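Local coordinates for protein alpha-1,2-mannosidase (Trichoderma reesei, PDB 1HCU) that probably hydrolyses the terminal alpha-1,2-linked mannose residues of high-mannose N-glycans as a calcium-dependent glycoside hydrolase of family 47, at residues Y388-E393 against S451-E456; L62-L67 against A457-Y462; T87-A92 against F160-V165; E50-G55 against Q94-F99. One frame throughout, in Å; residues are numbered along the deposited sequence.

Contact 1: Y388-E393 against S451-E456; sequences YILRPE and SFWFAE
Pro-392 and Leu-390 sit against Glu-456, Trp-453 and Phe-452 at the start of helix 451-465, and the fit is tight at the proline and at the Phe-452 edge. Pro-392 CG lies 3.2 Å from Glu-456 CB, a short approach. The same ring carbon is 3.5 Å from Glu-456 CD, so the pyrrolidine leans across the base of the carboxylate as well as its stem. Leu-390 fills the next position: its CB is 3.8 Å from Trp-453 CE3, and its CD1 lies over one face of the indole, offset toward the rim. The benzyl group of Phe-452 has CG wedged between the backbone N and the carbonyl carbon (chi1 50°). Its edge meets the loop backbone, with Phe-452 CE1 3.2 Å from Ile-389 O, which lies in the ring plane, and 3.4 Å from Leu-390 O, near that plane.

The looser side belongs to the partly exposed Ile-389 and Arg-391. Ile-389 CG1 comes no nearer to Phe-452 CZ than 4.1 Å, the two side chains crossing at about a right angle. The guanidinium of Arg-391 lies oblique to Phe-452 CZ, its NE paired with Glu-353, a predicted proton donor. Within the loop, Tyr-388 OH donates to Arg-391 O at 2.8 Å, on a carbonyl lone pair (C=O...O angle 141°), which ties the two ends of the bend together.

Cohesion between the segments thus comes from apolar packing and ring C-H groups set against carbonyl oxygens. The loop packed here leads directly into Glu-393, a predicted active-site residue, while the Glu-456 side chain stands about 4 Å from the bound calcium ion.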
# COMPACT_ATOMS: atom_id res chain seq x y z
N TYR A 388 12.22 -10.00 4.60
CA TYR A 388 11.78 -8.61 4.45
C TYR A 388 12.09 -8.20 3.00
O TYR A 388 13.23 -8.32 2.54
CB TYR A 388 12.54 -7.69 5.42
CG TYR A 388 12.21 -6.22 5.21
CD1 TYR A 388 10.94 -5.72 5.50
CD2 TYR A 388 13.16 -5.34 4.68
CE1 TYR A 388 10.62 -4.38 5.26
CE2 TYR A 388 12.85 -4.01 4.43
CZ TYR A 388 11.58 -3.53 4.73
OH TYR A 388 11.28 -2.21 4.50
N ILE A 389 11.08 -7.73 2.28
CA ILE A 389 11.28 -7.34 0.90
C ILE A 389 11.04 -5.87 0.62
O ILE A 389 10.45 -5.49 -0.39
CB ILE A 389 10.41 -8.20 -0.07
CG1 ILE A 389 8.92 -7.93 0.14
CG2 ILE A 389 10.68 -9.68 0.19
CD1 ILE A 389 8.04 -8.68 -0.85
N LEU A 390 11.52 -5.04 1.54
CA LEU A 390 11.42 -3.59 1.41
C LEU A 390 10.00 -3.02 1.50
O LEU A 390 9.70 -1.99 0.88
CB LEU A 390 12.09 -3.17 0.08
CG LEU A 390 13.52 -3.71 -0.14
CD1 LEU A 390 14.08 -3.28 -1.50
CD2 LEU A 390 14.43 -3.17 0.98
N ARG A 391 9.12 -3.67 2.27
CA ARG A 391 7.75 -3.19 2.41
C ARG A 391 7.71 -1.83 3.11
O ARG A 391 8.65 -1.46 3.80
CB ARG A 391 6.87 -4.20 3.14
CG ARG A 391 6.56 -5.43 2.28
CD ARG A 391 5.46 -6.27 2.90
NE ARG A 391 5.25 -7.55 2.23
CZ ARG A 391 4.75 -7.72 1.00
NH1 ARG A 391 4.39 -6.67 0.26
NH2 ARG A 391 4.56 -8.95 0.53
N PRO A 392 6.61 -1.08 2.93
CA PRO A 392 6.53 0.23 3.56
C PRO A 392 5.46 0.44 4.63
O PRO A 392 5.45 1.48 5.29
CB PRO A 392 6.27 1.12 2.37
CG PRO A 392 5.21 0.29 1.63
CD PRO A 392 5.70 -1.16 1.77
N GLU A 393 4.58 -0.54 4.80
CA GLU A 393 3.49 -0.39 5.75
C GLU A 393 3.78 0.21 7.12
O GLU A 393 3.00 1.00 7.62
CB GLU A 393 2.77 -1.73 5.93
CG GLU A 393 2.11 -2.23 4.66
CD GLU A 393 3.08 -2.93 3.73
OE1 GLU A 393 2.70 -3.20 2.58
OE2 GLU A 393 4.21 -3.21 4.15
N SER A 451 9.40 -2.36 -6.90
CA SER A 451 9.08 -0.98 -7.26
C SER A 451 8.50 -0.16 -6.10
O SER A 451 8.77 1.04 -6.00
CB SER A 451 8.12 -0.96 -8.46
OG SER A 451 6.83 -1.44 -8.13
N PHE A 452 7.73 -0.79 -5.20
CA PHE A 452 7.17 -0.04 -4.08
C PHE A 452 8.26 0.53 -3.15
O PHE A 452 7.98 1.35 -2.27
CB PHE A 452 6.15 -0.88 -3.31
CG PHE A 452 6.64 -2.25 -2.91
CD1 PHE A 452 7.67 -2.39 -2.00
CD2 PHE A 452 6.03 -3.40 -3.43
CE1 PHE A 452 8.10 -3.65 -1.60
CE2 PHE A 452 6.45 -4.66 -3.04
CZ PHE A 452 7.49 -4.79 -2.12
N TRP A 453 9.50 0.11 -3.35
CA TRP A 453 10.60 0.65 -2.55
C TRP A 453 10.67 2.12 -2.97
O TRP A 453 10.75 3.01 -2.13
CB TRP A 453 11.90 -0.07 -2.90
CG TRP A 453 13.16 0.56 -2.37
CD1 TRP A 453 14.22 0.98 -3.11
CD2 TRP A 453 13.51 0.79 -0.99
NE1 TRP A 453 15.22 1.45 -2.28
CE2 TRP A 453 14.81 1.35 -0.98
CE3 TRP A 453 12.85 0.58 0.23
CZ2 TRP A 453 15.47 1.69 0.20
CZ3 TRP A 453 13.51 0.92 1.41
CH2 TRP A 453 14.80 1.47 1.38
N PHE A 454 10.59 2.36 -4.28
CA PHE A 454 10.61 3.72 -4.83
C PHE A 454 9.36 4.52 -4.50
O PHE A 454 9.44 5.67 -4.07
CB PHE A 454 10.73 3.69 -6.36
CG PHE A 454 12.09 3.33 -6.87
CD1 PHE A 454 12.31 2.10 -7.49
CD2 PHE A 454 13.15 4.22 -6.74
CE1 PHE A 454 13.56 1.76 -7.97
CE2 PHE A 454 14.41 3.89 -7.22
CZ PHE A 454 14.62 2.66 -7.84
N ALA A 455 8.20 3.91 -4.70
CA ALA A 455 6.94 4.59 -4.49
C ALA A 455 6.47 4.79 -3.06
O ALA A 455 5.89 5.82 -2.73
CB ALA A 455 5.84 3.87 -5.27
N GLU A 456 6.74 3.81 -2.20
CA GLU A 456 6.25 3.88 -0.83
C GLU A 456 7.23 4.04 0.32
O GLU A 456 7.19 5.02 1.04
CB GLU A 456 5.39 2.64 -0.57
CG GLU A 456 4.28 2.40 -1.58
CD GLU A 456 3.29 1.36 -1.10
OE1 GLU A 456 3.30 0.22 -1.63
OE2 GLU A 456 2.50 1.67 -0.19

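Contact 2: L62-L67 against A457-Y462; sequences LDTAIL and ALKYAY
Lys-459 reaches across from its helix to Asp-63, Thr-64 and Leu-67, and its curled chain organises the contact. The short segments of helices 56-67 and 451-465 run nearly parallel, their axes 9.8 Å apart at the closest and inclined by 23°, consistent with neighbours in the (alpha/alpha)7 barrel of glycoside hydrolase family 47.

CG of Lys-459 is anti to the backbone N, but the chain then bends at each later torsion, with chi2 at an unusual 99°. This curl lets the aliphatic part and the ammonium work on different neighbours. Leu-67 inclines across the methylenes, its CD1 only 3.3 Å from Lys-459 CD, a tight spot. Thr-64 also crosses the lysine at a slant, and Lys-459 NZ donates to its OG1 at 3.0 Å. Asp-63 crosses at about a right angle: Lys-459 NZ forms a salt bridge with OD2 at 2.9 Å, approaching from above the carboxylate plane, 48° out of it. Farther along, Tyr-462 brings CE2 to 3.6 Å from Leu-67 O, with its ring oblique to that carbonyl.

Outside the pair of segments, Lys-459 NZ also bonds to the carbonyls of Ala-455 and Ala-487, Asp-63 OD1 is held by His-488 and Ser-111, and Thr-64 OG1 is hydrogen-bonded to Phe-454 O.

The ammonium thus has four acceptors, which must share three N-H groups. Such surroundings would be expected to favour a charged lysine and to offset the cost of burying both charges within a helix-helix interface in which Leu-67 packs on the lysine methylenes.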
# COMPACT_ATOMS: atom_id res chain seq x y z
N LEU A 62 8.18 7.76 -10.07
CA LEU A 62 8.00 9.08 -10.66
C LEU A 62 7.51 10.16 -9.69
O LEU A 62 8.14 11.22 -9.57
CB LEU A 62 7.03 8.98 -11.84
CG LEU A 62 6.64 10.28 -12.55
CD1 LEU A 62 7.89 11.03 -12.98
CD2 LEU A 62 5.75 9.96 -13.76
N ASP A 63 6.41 9.92 -8.99
CA ASP A 63 5.90 10.94 -8.08
C ASP A 63 6.80 11.15 -6.86
O ASP A 63 6.87 12.25 -6.32
CB ASP A 63 4.46 10.62 -7.65
CG ASP A 63 4.34 9.34 -6.85
OD1 ASP A 63 3.21 9.06 -6.40
OD2 ASP A 63 5.35 8.62 -6.68
N THR A 64 7.50 10.10 -6.44
CA THR A 64 8.39 10.25 -5.30
C THR A 64 9.49 11.22 -5.73
O THR A 64 9.88 12.11 -4.97
CB THR A 64 9.01 8.90 -4.89
OG1 THR A 64 7.97 8.00 -4.49
CG2 THR A 64 9.98 9.09 -3.73
N ALA A 65 9.96 11.07 -6.97
CA ALA A 65 11.00 11.94 -7.52
C ALA A 65 10.51 13.38 -7.62
O ALA A 65 11.29 14.32 -7.48
CB ALA A 65 11.42 11.44 -8.91
N ILE A 66 9.22 13.55 -7.86
CA ILE A 66 8.64 14.88 -7.97
C ILE A 66 8.63 15.58 -6.60
O ILE A 66 9.01 16.74 -6.50
CB ILE A 66 7.20 14.83 -8.52
CG1 ILE A 66 7.21 14.44 -9.99
CG2 ILE A 66 6.52 16.18 -8.35
CD1 ILE A 66 5.84 14.19 -10.56
N LEU A 67 8.19 14.87 -5.57
CA LEU A 67 8.11 15.43 -4.22
C LEU A 67 9.49 15.73 -3.63
O LEU A 67 9.61 16.55 -2.72
CB LEU A 67 7.36 14.47 -3.29
CG LEU A 67 5.94 14.07 -3.70
CD1 LEU A 67 5.37 13.06 -2.72
CD2 LEU A 67 5.06 15.31 -3.75
N ALA A 457 8.08 3.04 0.52
CA ALA A 457 9.02 3.11 1.62
C ALA A 457 9.80 4.42 1.62
O ALA A 457 9.84 5.12 2.63
CB ALA A 457 9.97 1.93 1.57
N LEU A 458 10.42 4.77 0.49
CA LEU A 458 11.21 6.00 0.42
C LEU A 458 10.36 7.27 0.45
O LEU A 458 10.82 8.33 0.90
CB LEU A 458 12.11 5.97 -0.83
CG LEU A 458 13.24 4.92 -0.79
CD1 LEU A 458 14.00 4.90 -2.12
CD2 LEU A 458 14.21 5.26 0.34
N LYS A 459 9.12 7.17 -0.01
CA LYS A 459 8.19 8.29 -0.03
C LYS A 459 7.75 8.65 1.40
O LYS A 459 7.88 9.79 1.83
CB LYS A 459 6.97 7.93 -0.89
CG LYS A 459 5.83 8.93 -0.83
CD LYS A 459 5.83 9.87 -2.00
CE LYS A 459 4.77 9.51 -3.05
NZ LYS A 459 5.02 8.23 -3.78
N TYR A 460 7.24 7.67 2.15
CA TYR A 460 6.80 7.96 3.52
C TYR A 460 7.98 8.36 4.41
O TYR A 460 7.84 9.27 5.23
CB TYR A 460 6.06 6.76 4.12
CG TYR A 460 4.69 6.50 3.49
CD1 TYR A 460 3.69 7.48 3.53
CD2 TYR A 460 4.42 5.30 2.84
CE1 TYR A 460 2.45 7.25 2.92
CE2 TYR A 460 3.19 5.06 2.24
CZ TYR A 460 2.21 6.04 2.27
OH TYR A 460 1.00 5.81 1.65
N ALA A 461 9.12 7.69 4.25
CA ALA A 461 10.30 8.00 5.04
C ALA A 461 10.72 9.45 4.84
O ALA A 461 11.06 10.16 5.79
CB ALA A 461 11.44 7.06 4.67
N TYR A 462 10.69 9.90 3.59
CA TYR A 462 11.06 11.26 3.25
C TYR A 462 10.07 12.30 3.80
O TYR A 462 10.47 13.27 4.44
CB TYR A 462 11.14 11.40 1.74
CG TYR A 462 11.43 12.80 1.29
CD1 TYR A 462 12.70 13.35 1.47
CD2 TYR A 462 10.44 13.59 0.72
CE1 TYR A 462 12.98 14.64 1.09
CE2 TYR A 462 10.71 14.90 0.34
CZ TYR A 462 11.98 15.41 0.53
OH TYR A 462 12.27 16.69 0.15

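Contact 3: T87-A92 against F160-V165; sequences TTTAVA and FFNPTV. With NAG (2-acetamido-2-deoxy-beta-D-glucopyranose), chain F.
The connection between antiparallel strands 158-160 and 166-167 meets, through Asn-162 and Phe-161, the surface loop that follows the N-glycosylated Asn-85. Asn-162 makes the direct polar link. Its CG is anti to the backbone N (chi1 -174°), next to the carbonyl carbon, and ND2 donates to Thr-89 O at 3.0 Å. The bond is nearly straight, with an N-H...O angle of 166°, and the acceptor lies almost in the amide plane. Thr-88 runs side by side with this asparagine, its OG1 3.6 Å from Asn-162 CB, while Ala-92 CA closes on Asn-162 CG at 3.7 Å.

Phe-161 packs at the other end. Its CB rests 3.7 Å from Thr-88 CA, and Thr-88 N lies at the ring edge, near its plane; the Phe-161 side chain also touches Leu-144 of helix 127-144. Two waters complete the seam: one donates to both Thr-87 O and Phe-161 O, and the other donates to Thr-89 OG1 at 3.1 Å while accepting from Phe-161 N.

On the sugar side, Thr-88 CG2 approaches O5 of the N-acetylglucosamine at 3.3 Å. Thr-87 OG1 is hydrogen-bonded to Asn-85 OD1, within the Asn-Phe-Thr sequon.

The arrangement is that of a beta-hairpin loop, between strands 158-160 and 166-167 of a three-stranded antiparallel sheet, held to a glycosylated loop by an asparagine side chain-to-carbonyl bond and two waters.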
# COMPACT_ATOMS: atom_id res chain seq x y z
N THR A 87 -1.01 -1.18 -24.74
CA THR A 87 -2.05 -1.89 -25.47
C THR A 87 -1.62 -3.31 -25.76
O THR A 87 -2.29 -4.04 -26.49
CB THR A 87 -2.40 -1.21 -26.81
OG1 THR A 87 -1.32 -1.41 -27.74
CG2 THR A 87 -2.63 0.28 -26.62
N THR A 88 -0.51 -3.73 -25.17
CA THR A 88 -0.03 -5.08 -25.39
C THR A 88 1.03 -5.46 -24.37
O THR A 88 1.36 -4.67 -23.48
CB THR A 88 0.58 -5.20 -26.81
OG1 THR A 88 0.89 -6.58 -27.09
CG2 THR A 88 1.84 -4.36 -26.94
N THR A 89 1.54 -6.68 -24.48
CA THR A 89 2.61 -7.16 -23.63
C THR A 89 3.64 -7.79 -24.57
O THR A 89 3.28 -8.38 -25.59
CB THR A 89 2.13 -8.23 -22.60
OG1 THR A 89 1.51 -9.33 -23.27
CG2 THR A 89 1.14 -7.61 -21.60
N ALA A 90 4.91 -7.67 -24.23
CA ALA A 90 5.96 -8.23 -25.07
C ALA A 90 5.72 -9.73 -25.22
O ALA A 90 5.90 -10.29 -26.30
CB ALA A 90 7.33 -7.97 -24.45
N VAL A 91 5.32 -10.36 -24.13
CA VAL A 91 5.05 -11.79 -24.10
C VAL A 91 3.59 -12.08 -24.47
O VAL A 91 2.67 -11.50 -23.90
CB VAL A 91 5.31 -12.37 -22.70
CG1 VAL A 91 5.10 -13.89 -22.71
CG2 VAL A 91 6.72 -12.01 -22.25
N ALA A 92 3.40 -12.99 -25.42
CA ALA A 92 2.07 -13.37 -25.88
C ALA A 92 1.32 -14.18 -24.84
O ALA A 92 1.90 -15.02 -24.17
CB ALA A 92 2.18 -14.16 -27.18
N PHE A 160 -5.93 -10.17 -20.44
CA PHE A 160 -4.85 -10.34 -21.40
C PHE A 160 -4.99 -9.28 -22.49
O PHE A 160 -6.11 -8.89 -22.84
CB PHE A 160 -4.92 -11.74 -22.04
CG PHE A 160 -4.79 -12.88 -21.06
CD1 PHE A 160 -5.88 -13.32 -20.32
CD2 PHE A 160 -3.56 -13.52 -20.89
CE1 PHE A 160 -5.76 -14.39 -19.42
CE2 PHE A 160 -3.43 -14.58 -20.00
CZ PHE A 160 -4.53 -15.02 -19.26
N PHE A 161 -3.86 -8.81 -23.03
CA PHE A 161 -3.86 -7.79 -24.09
C PHE A 161 -3.32 -8.35 -25.40
O PHE A 161 -3.64 -7.85 -26.48
CB PHE A 161 -2.97 -6.60 -23.70
CG PHE A 161 -3.54 -5.72 -22.62
CD1 PHE A 161 -2.85 -4.59 -22.20
CD2 PHE A 161 -4.75 -6.03 -22.02
CE1 PHE A 161 -3.36 -3.78 -21.19
CE2 PHE A 161 -5.27 -5.23 -21.02
CZ PHE A 161 -4.58 -4.10 -20.60
N ASN A 162 -2.49 -9.37 -25.28
CA ASN A 162 -1.85 -9.99 -26.42
C ASN A 162 -2.26 -11.46 -26.49
O ASN A 162 -2.06 -12.21 -25.53
CB ASN A 162 -0.33 -9.91 -26.23
CG ASN A 162 0.44 -10.40 -27.44
OD1 ASN A 162 -0.09 -11.13 -28.27
ND2 ASN A 162 1.70 -9.99 -27.54
N PRO A 163 -2.84 -11.89 -27.61
CA PRO A 163 -3.18 -11.25 -28.89
C PRO A 163 -4.33 -10.22 -28.91
O PRO A 163 -4.34 -9.33 -29.77
CB PRO A 163 -3.47 -12.44 -29.80
CG PRO A 163 -3.86 -13.55 -28.82
CD PRO A 163 -2.82 -13.36 -27.78
N THR A 164 -5.31 -10.35 -28.03
CA THR A 164 -6.39 -9.36 -27.98
C THR A 164 -6.84 -9.10 -26.55
O THR A 164 -6.42 -9.81 -25.62
CB THR A 164 -7.61 -9.77 -28.87
OG1 THR A 164 -8.51 -8.66 -28.98
CG2 THR A 164 -8.36 -10.95 -28.29
N VAL A 165 -7.65 -8.06 -26.35
CA VAL A 165 -8.13 -7.72 -25.01
C VAL A 165 -9.19 -8.72 -24.58
O VAL A 165 -10.25 -8.81 -25.19
CB VAL A 165 -8.74 -6.28 -24.97
CG1 VAL A 165 -9.23 -5.96 -23.58
CG2 VAL A 165 -7.69 -5.26 -25.39
C1 NAG F . 1.79 -1.25 -29.57
C2 NAG F . 2.15 -0.56 -30.89
C3 NAG F . 1.14 -0.98 -31.97
C4 NAG F . 1.06 -2.51 -32.07
C5 NAG F . 0.78 -3.11 -30.68
C6 NAG F . 0.82 -4.62 -30.71
C7 NAG F . 3.18 1.62 -30.83
C8 NAG F . 3.05 3.08 -30.44
N2 NAG F . 2.08 0.88 -30.72
O3 NAG F . 1.53 -0.44 -33.22
O4 NAG F . 0.00 -2.87 -32.96
O5 NAG F . 1.78 -2.67 -29.74
O6 NAG F . 2.16 -5.07 -30.81
O7 NAG F . 4.25 1.17 -31.23
O HOH W 1 -4.70 -5.38 -27.52
O HOH W 2 -1.36 -10.18 -22.66

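Contact 4: E50-G55 against Q94-F99; sequences ERNGWG and QGSSVF
Arg-51 to Trp-54 form a type I' beta turn, with Asn-52 and Gly-53 at positive phi, and the segments come nearest where Asn-52 CA lies 6.8 Å from Ser-96 CA. The Asn-52 side chain points into the contact. The Asn-52 and Gln-94 side chains cross obliquely, their amide planes 64° apart, beside the backbone of Gly-95. Asn-52 CB also lies 3.7 Å above one face of the Trp-54 ring, offset toward the rim, so the turn packs on itself. Trp-54 in turn presents an edge to Ser-96, with CH2 4.2 Å from Ser-96 OG.

Arg-51 arrives by a bent chain, CD turned by chi2 of 52°. Its NH2 stops 3.9 Å from Ser-97 CB, and a water joins the two residues more specifically: it accepts from Arg-51 NH2 at 2.8 Å and from Ser-97 N at the same distance of 2.8 Å. The water thus joins the Arg-51 guanidinium to the backbone N of Ser-97.

Elsewhere, Asp-38 accepts from the backbone N of Gly-53 and of Gly-55, bracing the turn and the residue after it, and Ser-96 pairs by backbone bonds with Val-159 of the next strand.

Both segments lead into helices. Gly-55 is the N-cap residue of helix 56-67, while Ser-97 is that of helix 98-117, its OG bonded to the backbone N of Glu-100, a predicted proton donor: a serine N-cap at the strand-to-helix junction.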
# COMPACT_ATOMS: atom_id res chain seq x y z
N GLU A 50 8.14 -8.57 -13.82
CA GLU A 50 6.98 -9.10 -13.09
C GLU A 50 5.74 -8.25 -13.33
O GLU A 50 4.61 -8.71 -13.19
CB GLU A 50 7.23 -9.11 -11.57
CG GLU A 50 8.38 -9.98 -11.10
CD GLU A 50 8.53 -9.98 -9.57
OE1 GLU A 50 8.59 -8.89 -8.96
OE2 GLU A 50 8.60 -11.09 -8.98
N ARG A 51 5.97 -6.99 -13.69
CA ARG A 51 4.88 -6.06 -13.94
C ARG A 51 4.59 -5.93 -15.43
O ARG A 51 4.38 -4.83 -15.95
CB ARG A 51 5.25 -4.69 -13.35
CG ARG A 51 4.26 -4.13 -12.32
CD ARG A 51 3.95 -5.12 -11.18
NE ARG A 51 2.91 -6.06 -11.58
CZ ARG A 51 2.60 -7.17 -10.91
NH1 ARG A 51 3.26 -7.49 -9.80
NH2 ARG A 51 1.65 -7.97 -11.38
N ASN A 52 4.59 -7.07 -16.12
CA ASN A 52 4.30 -7.10 -17.55
C ASN A 52 5.26 -6.31 -18.45
O ASN A 52 4.96 -6.06 -19.62
CB ASN A 52 2.86 -6.62 -17.78
CG ASN A 52 1.85 -7.48 -17.03
OD1 ASN A 52 1.71 -8.66 -17.30
ND2 ASN A 52 1.15 -6.87 -16.07
N GLY A 53 6.41 -5.92 -17.91
CA GLY A 53 7.40 -5.22 -18.71
C GLY A 53 7.08 -3.80 -19.16
O GLY A 53 7.63 -3.33 -20.16
N TRP A 54 6.21 -3.11 -18.43
CA TRP A 54 5.86 -1.74 -18.78
C TRP A 54 6.77 -0.72 -18.10
O TRP A 54 6.64 0.48 -18.33
CB TRP A 54 4.39 -1.45 -18.45
CG TRP A 54 3.41 -2.10 -19.41
CD1 TRP A 54 3.49 -2.11 -20.78
CD2 TRP A 54 2.20 -2.80 -19.07
NE1 TRP A 54 2.41 -2.77 -21.32
CE2 TRP A 54 1.60 -3.20 -20.29
CE3 TRP A 54 1.57 -3.12 -17.87
CZ2 TRP A 54 0.40 -3.92 -20.33
CZ3 TRP A 54 0.37 -3.83 -17.91
CH2 TRP A 54 -0.20 -4.22 -19.14
N GLY A 55 7.70 -1.18 -17.26
CA GLY A 55 8.59 -0.25 -16.58
C GLY A 55 8.10 0.14 -15.20
O GLY A 55 8.10 1.31 -14.82
N GLN A 94 0.30 -13.35 -22.05
CA GLN A 94 0.76 -13.10 -20.69
C GLN A 94 -0.33 -12.48 -19.83
O GLN A 94 -0.90 -11.44 -20.18
CB GLN A 94 1.98 -12.18 -20.70
CG GLN A 94 2.50 -11.93 -19.32
CD GLN A 94 3.73 -11.06 -19.30
OE1 GLN A 94 3.68 -9.88 -19.61
NE2 GLN A 94 4.86 -11.65 -18.92
N GLY A 95 -0.61 -13.11 -18.69
CA GLY A 95 -1.63 -12.60 -17.80
C GLY A 95 -1.27 -11.28 -17.14
O GLY A 95 -0.09 -11.03 -16.86
N SER A 96 -2.27 -10.44 -16.91
CA SER A 96 -2.04 -9.14 -16.27
C SER A 96 -2.94 -8.97 -15.06
O SER A 96 -4.15 -9.09 -15.17
CB SER A 96 -2.31 -8.01 -17.27
OG SER A 96 -2.35 -6.75 -16.61
N SER A 97 -2.34 -8.67 -13.91
CA SER A 97 -3.11 -8.47 -12.69
C SER A 97 -3.82 -7.13 -12.74
O SER A 97 -3.18 -6.07 -12.78
CB SER A 97 -2.21 -8.50 -11.45
OG SER A 97 -2.93 -8.16 -10.27
N VAL A 98 -5.15 -7.17 -12.75
CA VAL A 98 -5.93 -5.94 -12.77
C VAL A 98 -5.53 -5.08 -11.56
O VAL A 98 -5.27 -3.89 -11.69
CB VAL A 98 -7.44 -6.26 -12.69
CG1 VAL A 98 -8.24 -4.96 -12.65
CG2 VAL A 98 -7.84 -7.13 -13.87
N PHE A 99 -5.47 -5.72 -10.38
CA PHE A 99 -5.11 -5.05 -9.12
C PHE A 99 -3.71 -4.44 -9.08
O PHE A 99 -3.56 -3.24 -8.86
CB PHE A 99 -5.27 -6.05 -7.96
CG PHE A 99 -4.70 -5.55 -6.65
CD1 PHE A 99 -5.29 -4.49 -5.96
CD2 PHE A 99 -3.57 -6.16 -6.10
CE1 PHE A 99 -4.76 -4.04 -4.75
CE2 PHE A 99 -3.03 -5.71 -4.89
CZ PHE A 99 -3.63 -4.65 -4.22
O HOH W 3 0.48 -8.50 -13.90

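In the fold
Contacts 1 and 2 are buried and share helix 451-465, whose start packs on the loop 388-393 and whose continuation meets helix 56-67; the two touch where Phe-454 O meets Thr-64 OG1. Contact 1 is chiefly apolar and lies close to the calcium ion and predicted catalytic residues, whereas contact 2 encloses a salt bridge. Contacts 3 and 4 are partly buried and use bridging waters. Contact 3, its centre about 27 Å from the centre of the chain, borders a glycan. Contact 4 is intermediate in depth, its centre about 17 Å from the chain centre, with Ser-97 beside Glu-100; a probable Trp-54 NE1 to Thr-88 O hydrogen bond joins it to contact 3, and helix 56-67 to contact 2.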